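Local coordinates for esterase D (Cellvibrio japonicus, PDB 2W87), which binds glucuronic acid-containing plant cell-wall sugars through this calcium-bearing family 35 carbohydrate-binding module, part of an enzyme probably involved in breaking down arabinoxylan and pectin esters, at residues Trp43-Thr48 against Leu126-Gly131; Leu55-Ala60 against Val110-Thr115; Gly51-Thr56 against Gly131-Gly136. One frame throughout, in Å; residues are numbered along the deposited sequence.

Interaction 1: residues Trp43-Thr48 against Leu126-Gly131; sequences WAIDAT and LSVVGG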
ATOM      1  N   TRP A  43      -2.023  -6.280  -0.194  1.00 10.77           N
ATOM      2  CA  TRP A  43      -2.196  -6.609  -1.602  1.00 10.96           C
ATOM      3  C   TRP A  43      -1.493  -7.905  -1.912  1.00 11.50           C
ATOM      4  O   TRP A  43      -0.638  -8.369  -1.159  1.00 11.16           O
ATOM      5  CB  TRP A  43      -1.585  -5.539  -2.512  1.00 11.08           C
ATOM      6  CG  TRP A  43      -2.071  -4.144  -2.286  1.00 11.03           C
ATOM      7  CD1 TRP A  43      -3.112  -3.559  -2.875  1.00 10.37           C
ATOM      8  CD2 TRP A  43      -1.493  -3.176  -1.404  1.00 11.71           C
ATOM      9  NE1 TRP A  43      -3.258  -2.264  -2.422  1.00 11.42           N
ATOM     10  CE2 TRP A  43      -2.261  -2.001  -1.521  1.00 11.55           C
ATOM     11  CE3 TRP A  43      -0.397  -3.185  -0.540  1.00 11.88           C
ATOM     12  CZ2 TRP A  43      -1.965  -0.851  -0.814  1.00 12.19           C
ATOM     13  CZ3 TRP A  43      -0.101  -2.029   0.157  1.00 11.73           C
ATOM     14  CH2 TRP A  43      -0.885  -0.891   0.029  1.00 12.13           C
ATOM     15  N   ALA A  44      -1.804  -8.456  -3.078  1.00 11.86           N
ATOM     16  CA  ALA A  44      -1.160  -9.681  -3.542  1.00 11.99           C
ATOM     17  C   ALA A  44      -0.786  -9.519  -5.009  1.00 12.24           C
ATOM     18  O   ALA A  44      -1.631  -9.161  -5.831  1.00 12.57           O
ATOM     19  CB  ALA A  44      -2.064 -10.870  -3.386  1.00 12.24           C
ATOM     20  N   ILE A  45       0.469  -9.818  -5.324  1.00 12.26           N
ATOM     21  CA  ILE A  45       0.996  -9.664  -6.683  1.00 12.77           C
ATOM     22  C   ILE A  45       1.632 -10.971  -7.116  1.00 12.84           C
ATOM     23  O   ILE A  45       2.432 -11.528  -6.381  1.00 11.63           O
ATOM     24  CB  ILE A  45       2.100  -8.590  -6.706  1.00 13.00           C
ATOM     25  CG1 ILE A  45       1.580  -7.244  -6.156  1.00 14.95           C
ATOM     26  CG2 ILE A  45       2.613  -8.418  -8.095  1.00 14.77           C
ATOM     27  CD1 ILE A  45       2.725  -6.404  -5.542  1.00 16.72           C
ATOM     28  N   ASP A  46       1.274 -11.457  -8.307  1.00 12.88           N
ATOM     29  CA  ASP A  46       1.918 -12.618  -8.879  1.00 14.15           C
ATOM     30  C   ASP A  46       2.964 -12.110  -9.862  1.00 14.00           C
ATOM     31  O   ASP A  46       2.647 -11.286 -10.712  1.00 14.68           O
ATOM     32  CB  ASP A  46       0.917 -13.520  -9.590  1.00 14.58           C
ATOM     33  CG  ASP A  46       1.583 -14.767 -10.161  1.00 15.73           C
ATOM     34  OD1 ASP A  46       1.643 -15.787  -9.429  1.00 16.01           O
ATOM     35  OD2 ASP A  46       2.093 -14.700 -11.310  1.00 17.53           O
ATOM     36  N   ALA A  47       4.196 -12.589  -9.727  1.00 14.75           N
ATOM     37  CA  ALA A  47       5.309 -12.186 -10.590  1.00 15.66           C
ATOM     38  C   ALA A  47       5.798 -13.403 -11.356  1.00 16.37           C
ATOM     39  O   ALA A  47       6.037 -14.441 -10.767  1.00 14.56           O
ATOM     40  CB  ALA A  47       6.449 -11.586  -9.749  1.00 15.35           C
ATOM     41  N   THR A  48       5.943 -13.294 -12.673  1.00 18.04           N
ATOM     42  CA  THR A  48       6.331 -14.479 -13.440  1.00 19.86           C
ATOM     43  C   THR A  48       7.801 -14.809 -13.203  1.00 20.69           C
ATOM     44  O   THR A  48       8.201 -15.946 -13.353  1.00 21.54           O
ATOM     45  CB  THR A  48       6.074 -14.317 -14.946  1.00 20.42           C
ATOM     46  OG1 THR A  48       6.878 -13.252 -15.440  1.00 21.29           O
ATOM     47  CG2 THR A  48       4.601 -14.033 -15.231  1.00 20.77           C
ATOM     48  N   LEU A 126      -1.948   1.147  -5.025  1.00 12.51           N
ATOM     49  CA  LEU A 126      -0.594   0.653  -5.163  1.00 13.03           C
ATOM     50  C   LEU A 126      -0.361   0.387  -6.647  1.00 13.81           C
ATOM     51  O   LEU A 126      -1.127  -0.339  -7.270  1.00 13.40           O
ATOM     52  CB  LEU A 126      -0.395  -0.655  -4.377  1.00 12.68           C
ATOM     53  CG  LEU A 126       0.972  -1.326  -4.549  1.00 13.22           C
ATOM     54  CD1 LEU A 126       2.066  -0.479  -3.904  1.00 15.87           C
ATOM     55  CD2 LEU A 126       0.970  -2.751  -4.014  1.00 14.19           C
ATOM     56  N   SER A 127       0.685   0.987  -7.202  1.00 14.40           N
ATOM     57  CA  SER A 127       1.082   0.760  -8.591  1.00 15.95           C
ATOM     58  C   SER A 127       2.383  -0.035  -8.571  1.00 15.48           C
ATOM     59  O   SER A 127       3.252   0.243  -7.766  1.00 15.10           O
ATOM     60  CB  SER A 127       1.299   2.102  -9.279  1.00 16.87           C
ATOM     61  OG  SER A 127       2.019   1.926 -10.461  1.00 22.56           O
ATOM     62  N   VAL A 128       2.503  -1.020  -9.456  1.00 14.85           N
ATOM     63  CA  VAL A 128       3.639  -1.924  -9.477  1.00 14.51           C
ATOM     64  C   VAL A 128       4.204  -1.965 -10.893  1.00 14.90           C
ATOM     65  O   VAL A 128       3.466  -2.237 -11.848  1.00 14.82           O
ATOM     66  CB  VAL A 128       3.212  -3.333  -9.096  1.00 14.45           C
ATOM     67  CG1 VAL A 128       4.415  -4.246  -8.991  1.00 14.89           C
ATOM     68  CG2 VAL A 128       2.429  -3.309  -7.783  1.00 15.38           C
ATOM     69  N   VAL A 129       5.493  -1.677 -11.030  1.00 15.25           N
ATOM     70  CA  VAL A 129       6.139  -1.736 -12.348  1.00 16.37           C
ATOM     71  C   VAL A 129       7.404  -2.586 -12.318  1.00 16.71           C
ATOM     72  O   VAL A 129       8.230  -2.455 -11.425  1.00 16.45           O
ATOM     73  CB  VAL A 129       6.530  -0.344 -12.879  1.00 17.24           C
ATOM     74  CG1 VAL A 129       6.958  -0.500 -14.341  1.00 17.97           C
ATOM     75  CG2 VAL A 129       5.385   0.628 -12.754  1.00 18.83           C
ATOM     76  N   GLY A 130       7.577  -3.442 -13.322  1.00 17.71           N
ATOM     77  CA  GLY A 130       8.750  -4.313 -13.384  1.00 19.02           C
ATOM     78  C   GLY A 130       8.385  -5.706 -13.856  1.00 20.27           C
ATOM     79  O   GLY A 130       7.663  -6.426 -13.184  1.00 19.64           O
ATOM     80  N   GLY A 131       8.883  -6.101 -15.023  1.00 21.41           N
ATOM     81  CA  GLY A 131       8.629  -7.456 -15.493  1.00 22.58           C
ATOM     82  C   GLY A 131       7.156  -7.695 -15.715  1.00 23.18           C
ATOM     83  O   GLY A 131       6.418  -6.764 -16.041  1.00 24.47           O
TER
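Leu-126 lies across one face of the Trp-43 indole, and this overlap is the main fit of the contact. Two of its carbons touch the ring near the bond shared by its two cycles: CB sits 3.7 Å from CE2 of Trp-43, and CD2 of Leu-126 sits 3.6 Å from CD2 of the indole. Relative to the five-membered ring of Trp-43, CB of Leu-126 is 3.9 Å from the centroid and 19° off the normal, a CH-pi contact over the face. The leucine puts CG anti to its own backbone N (chi1 175°), which carries the CD2 methyl up to the tryptophan, and the two side chains pass each other at a slant.

Further along, Ile-45 and Val-128 meet tip to tip. The CD1 methyl of Ile-45 ends 3.8 Å from CG2 of Val-128 and lies 4.3 Å from CD2 of Leu-126. The isoleucine tip therefore drops into the hollow between leucine and valine, while the leucine branch fills the one between indole and isoleucine.

The short strand segments run nearly parallel, 17° apart, with their axes 10.0 Å from each other, a spacing bridged by side chains. They belong to opposite sheets of a beta-sandwich, and alternate residues face inward: Trp-43 and Ile-45 from one side, Leu-126 and Val-128 from the other. Leu-4, Val-110 and Leu-112 also pack on Trp-43, and the Phe-11 ring meets the indole with its plane almost perpendicular. A bound calcium ion is about 8 Å from the Trp-43 side chain.

All four touching side chains are buried, and across the interface they meet through carbon surfaces and an aromatic face, so it is shape complementarity and exclusion of water that join the sheets here.

Interaction 2: residues Leu55-Ala60 against Val110-Thr115; sequences LTIRYA and VQLSAT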
ATOM      1  N   LEU A  55       7.403   0.070  -6.514  1.00 15.46           N
ATOM      2  CA  LEU A  55       6.069   0.176  -5.945  1.00 15.34           C
ATOM      3  C   LEU A  55       5.810   1.647  -5.717  1.00 14.58           C
ATOM      4  O   LEU A  55       6.659   2.326  -5.142  1.00 14.92           O
ATOM      5  CB  LEU A  55       5.972  -0.552  -4.603  1.00 15.46           C
ATOM      6  CG  LEU A  55       6.270  -2.029  -4.589  1.00 16.55           C
ATOM      7  CD1 LEU A  55       5.802  -2.650  -3.285  1.00 17.60           C
ATOM      8  CD2 LEU A  55       5.604  -2.727  -5.726  1.00 17.67           C
ATOM      9  N   THR A  56       4.652   2.134  -6.165  1.00 14.09           N
ATOM     10  CA  THR A  56       4.264   3.503  -5.946  1.00 13.84           C
ATOM     11  C   THR A  56       2.950   3.495  -5.172  1.00 13.55           C
ATOM     12  O   THR A  56       1.949   2.944  -5.630  1.00 13.20           O
ATOM     13  CB  THR A  56       4.158   4.252  -7.289  1.00 14.51           C
ATOM     14  OG1 THR A  56       5.454   4.285  -7.917  1.00 16.39           O
ATOM     15  CG2 THR A  56       3.668   5.672  -7.085  1.00 14.99           C
ATOM     16  N   ILE A  57       2.988   4.075  -3.976  1.00 12.65           N
ATOM     17  CA  ILE A  57       1.830   4.146  -3.089  1.00 12.78           C
ATOM     18  C   ILE A  57       1.279   5.548  -3.096  1.00 11.24           C
ATOM     19  O   ILE A  57       2.001   6.491  -2.771  1.00 11.04           O
ATOM     20  CB  ILE A  57       2.272   3.800  -1.648  1.00 13.24           C
ATOM     21  CG1 ILE A  57       2.816   2.372  -1.595  1.00 14.94           C
ATOM     22  CG2 ILE A  57       1.120   3.995  -0.644  1.00 13.83           C
ATOM     23  CD1 ILE A  57       3.480   2.056  -0.265  1.00 16.08           C
ATOM     24  N   ARG A  58       0.020   5.701  -3.488  1.00 10.16           N
ATOM     25  CA  ARG A  58      -0.629   7.009  -3.495  1.00 10.31           C
ATOM     26  C   ARG A  58      -1.441   7.160  -2.206  1.00  9.94           C
ATOM     27  O   ARG A  58      -2.210   6.268  -1.837  1.00  9.70           O
ATOM     28  CB  ARG A  58      -1.528   7.153  -4.716  1.00 11.05           C
ATOM     29  CG  ARG A  58      -2.013   8.565  -4.932  1.00 11.21           C
ATOM     30  CD  ARG A  58      -2.571   8.749  -6.315  1.00 12.09           C
ATOM     31  NE  ARG A  58      -2.913  10.150  -6.592  1.00 12.81           N
ATOM     32  CZ  ARG A  58      -4.123  10.670  -6.451  1.00 12.73           C
ATOM     33  NH1 ARG A  58      -5.144   9.923  -6.044  1.00 12.92           N
ATOM     34  NH2 ARG A  58      -4.311  11.954  -6.723  1.00 13.43           N
ATOM     35  N   TYR A  59      -1.264   8.278  -1.519  1.00 10.12           N
ATOM     36  CA  TYR A  59      -1.793   8.403  -0.159  1.00  9.64           C
ATOM     37  C   TYR A  59      -2.118   9.852   0.192  1.00  9.93           C
ATOM     38  O   TYR A  59      -1.618  10.786  -0.442  1.00  9.32           O
ATOM     39  CB  TYR A  59      -0.809   7.844   0.861  1.00 10.27           C
ATOM     40  CG  TYR A  59       0.404   8.705   1.049  1.00  9.98           C
ATOM     41  CD1 TYR A  59       0.482   9.631   2.099  1.00 10.48           C
ATOM     42  CD2 TYR A  59       1.454   8.652   0.154  1.00 11.18           C
ATOM     43  CE1 TYR A  59       1.602  10.465   2.240  1.00 10.72           C
ATOM     44  CE2 TYR A  59       2.580   9.482   0.302  1.00 12.36           C
ATOM     45  CZ  TYR A  59       2.640  10.371   1.354  1.00 11.98           C
ATOM     46  OH  TYR A  59       3.749  11.211   1.487  1.00 14.48           O
ATOM     47  N   ALA A  60      -2.935  10.018   1.230  1.00  9.96           N
ATOM     48  CA  ALA A  60      -3.239  11.329   1.796  1.00 10.14           C
ATOM     49  C   ALA A  60      -3.006  11.248   3.287  1.00 10.45           C
ATOM     50  O   ALA A  60      -3.418  10.295   3.908  1.00  9.57           O
ATOM     51  CB  ALA A  60      -4.683  11.710   1.524  1.00 11.39           C
ATOM     52  N   VAL A 110       1.912  -8.456  -0.109  1.00 12.24           N
ATOM     53  CA  VAL A 110       2.544  -7.227   0.318  1.00 12.50           C
ATOM     54  C   VAL A 110       1.694  -6.574   1.421  1.00 12.25           C
ATOM     55  O   VAL A 110       0.549  -6.207   1.184  1.00 11.42           O
ATOM     56  CB  VAL A 110       2.689  -6.286  -0.875  1.00 12.52           C
ATOM     57  CG1 VAL A 110       3.254  -4.935  -0.416  1.00 13.81           C
ATOM     58  CG2 VAL A 110       3.556  -6.932  -1.959  1.00 13.75           C
ATOM     59  N   GLN A 111       2.236  -6.484   2.625  1.00 12.18           N
ATOM     60  CA  GLN A 111       1.537  -5.891   3.755  1.00 13.55           C
ATOM     61  C   GLN A 111       2.226  -4.601   4.167  1.00 12.70           C
ATOM     62  O   GLN A 111       3.398  -4.614   4.564  1.00 13.03           O
ATOM     63  CB  GLN A 111       1.463  -6.871   4.934  1.00 13.86           C
ATOM     64  CG  GLN A 111       0.835  -6.294   6.182  1.00 16.60           C
ATOM     65  CD  GLN A 111       0.405  -7.343   7.226  1.00 17.31           C
ATOM     66  OE1 GLN A 111       0.197  -8.509   6.913  1.00 21.57           O
ATOM     67  NE2 GLN A 111       0.277  -6.909   8.482  1.00 21.34           N
ATOM     68  N   LEU A 112       1.491  -3.496   4.068  1.00 11.98           N
ATOM     69  CA  LEU A 112       1.951  -2.209   4.539  1.00 11.54           C
ATOM     70  C   LEU A 112       1.262  -1.944   5.887  1.00 11.94           C
ATOM     71  O   LEU A 112       0.046  -1.846   5.949  1.00 10.87           O
ATOM     72  CB  LEU A 112       1.620  -1.138   3.520  1.00 11.72           C
ATOM     73  CG  LEU A 112       1.920   0.305   3.917  1.00 12.42           C
ATOM     74  CD1 LEU A 112       3.415   0.506   3.941  1.00 11.25           C
ATOM     75  CD2 LEU A 112       1.216   1.312   2.976  1.00 12.76           C
ATOM     76  N   SER A 113       2.047  -1.844   6.958  1.00 12.02           N
ATOM     77  CA  SER A 113       1.525  -1.719   8.309  0.50 11.43           C
ATOM     78  C   SER A 113       2.015  -0.435   8.983  1.00 11.88           C
ATOM     79  O   SER A 113       3.172  -0.041   8.809  1.00 12.26           O
ATOM     80  CB  SER A 113       1.937  -2.926   9.168  0.50 11.46           C
ATOM     81  OG  SER A 113       1.638  -4.170   8.543  0.50  7.77           O
ATOM     82  N   ALA A 114       1.141   0.187   9.761  1.00 11.21           N
ATOM     83  CA  ALA A 114       1.474   1.399  10.484  1.00 11.41           C
ATOM     84  C   ALA A 114       2.577   1.176  11.508  1.00 11.90           C
ATOM     85  O   ALA A 114       2.528   0.207  12.257  1.00 12.52           O
ATOM     86  CB  ALA A 114       0.249   1.871  11.186  1.00 10.48           C
ATOM     87  N   THR A 115       3.562   2.067  11.551  1.00 12.46           N
ATOM     88  CA  THR A 115       4.596   2.027  12.590  1.00 13.48           C
ATOM     89  C   THR A 115       4.248   2.856  13.829  1.00 14.51           C
ATOM     90  O   THR A 115       4.924   2.716  14.847  1.00 16.97           O
ATOM     91  CB  THR A 115       5.941   2.583  12.090  1.00 14.13           C
ATOM     92  OG1 THR A 115       5.772   3.938  11.695  1.00 15.10           O
ATOM     93  CG2 THR A 115       6.461   1.816  10.935  1.00 13.96           C
TER
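Ile-57 reaches Leu-112 through an outstretched CD1: its CG1 stands anti to the carbonyl carbon (chi1 -62°), and chi2 of 170° carries the terminal methyl straight on, across the gap between the strands. From the other side Leu-112 answers with CG anti to its backbone N (chi1 174°), which lifts CD2 toward the isoleucine. The two methyls meet tip to tip, Ile-57 CD1 standing 4.0 Å from Leu-112 CD2.

Two residues back along both strands the pattern repeats more loosely. CD1 of Leu-55 comes to 4.5 Å from CG1 of Val-110, barely a touch. Leu-55 and Ile-57 form one inward-facing row, and Val-110 and Leu-112 the other. The facing CA atoms of Ile-57 and Leu-112 are 9.9 Å apart, a separation that only side chains span.

Neighbouring strands supply much of the remaining packing. Leu-126 lies against Ile-57, Val-128 against Leu-55, and Ile-45 against Val-110, with Ile-99 and Val-101 also touching Leu-55. Arg-58, next along from Ile-57, turns to the opposite side of its strand, where NH1 makes a salt bridge with Asp-124 and a hydrogen bond to the carbonyl of Gly-24. Asp-124 is itself a ligand of one calcium ion, so this arginine lies in the second shell of that metal.

The glucuronic acid is bound elsewhere, about 13 Å from the Leu-112 side chain. With its centre about 3 Å from the centre of the chain, this meeting of purely apolar side chains from facing sheets belongs to the core of the beta-sandwich fold that characterises family 35 modules.

Interaction 3: residues Gly51-Thr56 against Gly131-Gly136; sequences GRRTLT and GTVRAG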
ATOM      1  N   GLY A  51      12.563 -10.458  -9.208  1.00 18.98           N
ATOM      2  CA  GLY A  51      13.269  -9.260  -9.635  1.00 18.10           C
ATOM      3  C   GLY A  51      12.720  -7.993  -9.044  1.00 17.80           C
ATOM      4  O   GLY A  51      11.655  -7.991  -8.435  1.00 15.89           O
ATOM      5  N   ARG A  52      13.457  -6.914  -9.271  1.00 17.31           N
ATOM      6  CA  ARG A  52      13.171  -5.622  -8.664  1.00 17.42           C
ATOM      7  C   ARG A  52      11.951  -5.014  -9.328  1.00 16.90           C
ATOM      8  O   ARG A  52      11.859  -4.984 -10.554  1.00 17.06           O
ATOM      9  CB  ARG A  52      14.377  -4.684  -8.824  1.00 17.82           C
ATOM     10  CG  ARG A  52      14.173  -3.317  -8.209  1.00 20.04           C
ATOM     11  N   ARG A  53      10.998  -4.566  -8.518  1.00 16.12           N
ATOM     12  CA  ARG A  53       9.869  -3.786  -8.985  1.00 15.67           C
ATOM     13  C   ARG A  53       9.887  -2.448  -8.256  1.00 15.56           C
ATOM     14  O   ARG A  53      10.379  -2.327  -7.123  1.00 16.63           O
ATOM     15  CB  ARG A  53       8.532  -4.464  -8.664  1.00 15.44           C
ATOM     16  CG  ARG A  53       8.027  -5.452  -9.673  1.00 15.55           C
ATOM     17  CD  ARG A  53       8.947  -6.651  -9.829  1.00 16.13           C
ATOM     18  NE  ARG A  53       8.431  -7.573 -10.836  1.00 15.21           N
ATOM     19  CZ  ARG A  53       8.811  -8.846 -10.971  1.00 15.70           C
ATOM     20  NH1 ARG A  53       9.708  -9.401 -10.153  1.00 15.08           N
ATOM     21  NH2 ARG A  53       8.256  -9.576 -11.928  1.00 14.84           N
ATOM     22  N   THR A  54       9.315  -1.456  -8.902  1.00 15.73           N
ATOM     23  CA  THR A  54       9.055  -0.173  -8.250  1.00 15.95           C
ATOM     24  C   THR A  54       7.613  -0.142  -7.812  1.00 15.78           C
ATOM     25  O   THR A  54       6.720  -0.336  -8.629  1.00 14.84           O
ATOM     26  CB  THR A  54       9.317   0.988  -9.186  1.00 16.60           C
ATOM     27  OG1 THR A  54      10.681   0.938  -9.609  1.00 19.34           O
ATOM     28  CG2 THR A  54       9.079   2.291  -8.452  1.00 17.08           C
ATOM     29  N   LEU A  55       7.403   0.070  -6.514  1.00 15.46           N
ATOM     30  CA  LEU A  55       6.069   0.176  -5.945  1.00 15.34           C
ATOM     31  C   LEU A  55       5.810   1.647  -5.717  1.00 14.58           C
ATOM     32  O   LEU A  55       6.659   2.326  -5.142  1.00 14.92           O
ATOM     33  CB  LEU A  55       5.972  -0.552  -4.603  1.00 15.46           C
ATOM     34  CG  LEU A  55       6.270  -2.029  -4.589  1.00 16.55           C
ATOM     35  CD1 LEU A  55       5.802  -2.650  -3.285  1.00 17.60           C
ATOM     36  CD2 LEU A  55       5.604  -2.727  -5.726  1.00 17.67           C
ATOM     37  N   THR A  56       4.652   2.134  -6.165  1.00 14.09           N
ATOM     38  CA  THR A  56       4.264   3.503  -5.946  1.00 13.84           C
ATOM     39  C   THR A  56       2.950   3.495  -5.172  1.00 13.55           C
ATOM     40  O   THR A  56       1.949   2.944  -5.630  1.00 13.20           O
ATOM     41  CB  THR A  56       4.158   4.252  -7.289  1.00 14.51           C
ATOM     42  OG1 THR A  56       5.454   4.285  -7.917  1.00 16.39           O
ATOM     43  CG2 THR A  56       3.668   5.672  -7.085  1.00 14.99           C
ATOM     44  N   GLY A 131       8.883  -6.101 -15.023  1.00 21.41           N
ATOM     45  CA  GLY A 131       8.629  -7.456 -15.493  1.00 22.58           C
ATOM     46  C   GLY A 131       7.156  -7.695 -15.715  1.00 23.18           C
ATOM     47  O   GLY A 131       6.418  -6.764 -16.041  1.00 24.47           O
ATOM     48  N   THR A 132       6.713  -8.938 -15.531  1.00 23.32           N
ATOM     49  CA  THR A 132       5.335  -9.302 -15.777  1.00 23.39           C
ATOM     50  C   THR A 132       4.679  -9.601 -14.441  1.00 22.30           C
ATOM     51  O   THR A 132       5.058 -10.556 -13.759  1.00 22.49           O
ATOM     52  CB  THR A 132       5.239 -10.521 -16.708  1.00 24.15           C
ATOM     53  OG1 THR A 132       5.747 -10.167 -18.005  1.00 27.41           O
ATOM     54  CG2 THR A 132       3.814 -10.996 -16.854  1.00 25.32           C
ATOM     55  N   VAL A 133       3.695  -8.781 -14.079  1.00 20.44           N
ATOM     56  CA  VAL A 133       3.038  -8.878 -12.789  1.00 19.29           C
ATOM     57  C   VAL A 133       1.536  -8.781 -12.991  1.00 18.98           C
ATOM     58  O   VAL A 133       1.065  -8.095 -13.892  1.00 20.03           O
ATOM     59  CB  VAL A 133       3.463  -7.748 -11.841  1.00 19.15           C
ATOM     60  CG1 VAL A 133       4.892  -7.971 -11.364  1.00 17.80           C
ATOM     61  CG2 VAL A 133       3.296  -6.391 -12.522  1.00 18.98           C
ATOM     62  N   ARG A 134       0.796  -9.500 -12.174  1.00 18.18           N
ATOM     63  CA  ARG A 134      -0.656  -9.418 -12.202  1.00 17.23           C
ATOM     64  C   ARG A 134      -1.157  -9.632 -10.789  1.00 15.96           C
ATOM     65  O   ARG A 134      -0.368  -9.874  -9.889  1.00 13.77           O
ATOM     66  CB  ARG A 134      -1.221 -10.475 -13.137  1.00 18.22           C
ATOM     67  CG  ARG A 134      -0.903 -11.871 -12.699  1.00 19.07           C
ATOM     68  N   ALA A 135      -2.470  -9.549 -10.612  1.00 15.43           N
ATOM     69  CA  ALA A 135      -3.068  -9.806  -9.325  1.00 15.66           C
ATOM     70  C   ALA A 135      -2.745 -11.204  -8.835  1.00 15.99           C
ATOM     71  O   ALA A 135      -2.859 -12.187  -9.575  1.00 15.64           O
ATOM     72  CB  ALA A 135      -4.552  -9.592  -9.368  1.00 16.16           C
ATOM     73  N   GLY A 136      -2.321 -11.283  -7.582  1.00 15.71           N
ATOM     74  CA  GLY A 136      -2.011 -12.536  -6.939  1.00 16.55           C
ATOM     75  C   GLY A 136      -3.131 -13.069  -6.058  1.00 17.24           C
ATOM     76  O   GLY A 136      -4.281 -12.671  -6.183  1.00 16.98           O
TER
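Arg-53 and Val-133 run past one another in opposite directions, the arginine chain bending at chi2 (63°) to bring its guanidinium alongside the valine. CG1 of Val-133 lies 3.6 Å from NE of Arg-53 and 3.8 Å from NH2 of the same group, approaching obliquely to the guanidinium plane. NH2 also comes 4.2 Å from CA of Gly-131, an approach in which the absence of a side chain on the glycine matters. The carbonyl O of Thr-132 is 3.8 Å from NH2 of Arg-53, too long to bond.

Arg-53 sits near one end of the beta-sandwich, on strand 51-60 of one sheet, while Val-133 begins the short strand 133-135, which pairs with strand 40-47 of the other; the chain crosses between sheets through Gly-130 to Thr-132.

Hydrogen bonds fix the arginine's head in this buried place. NE bonds to the carbonyl of Gly-130, at the start of that crossing, and NH1 to that of Ser-49. NH1 also donates to O of Gly-51 at 3.0 Å; the donor stands above that carbonyl's plane, although the acceptor lies close to the plane of the guanidinium. Val-128 packs on the aliphatic part of the side chain and Ala-47 on the guanidinium end.

How the interactions relate
All three contacts join the two facing sheets of the sandwich. Interactions 1 and 3 are neighbours, their centres about 3 Å apart toward one end, and they share Gly-131; interaction 2 sits about 14 and 15 Å away, deep in the middle. Along the chain, interaction 2 is nested inside the loop closed by interaction 1, whereas interactions 1 and 3 interlock, their segments alternating. Strand 51-60 serves both interactions 2 and 3. Within the sheets, 122-129 lies next to 51-60, and 40-47 pairs with both 106-114 and 133-135. Interaction 1 packs against interaction 2, Ile-45 on Val-110 and Leu-126 on Ile-57, joining the end near Arg-53 to the middle of the sandwich.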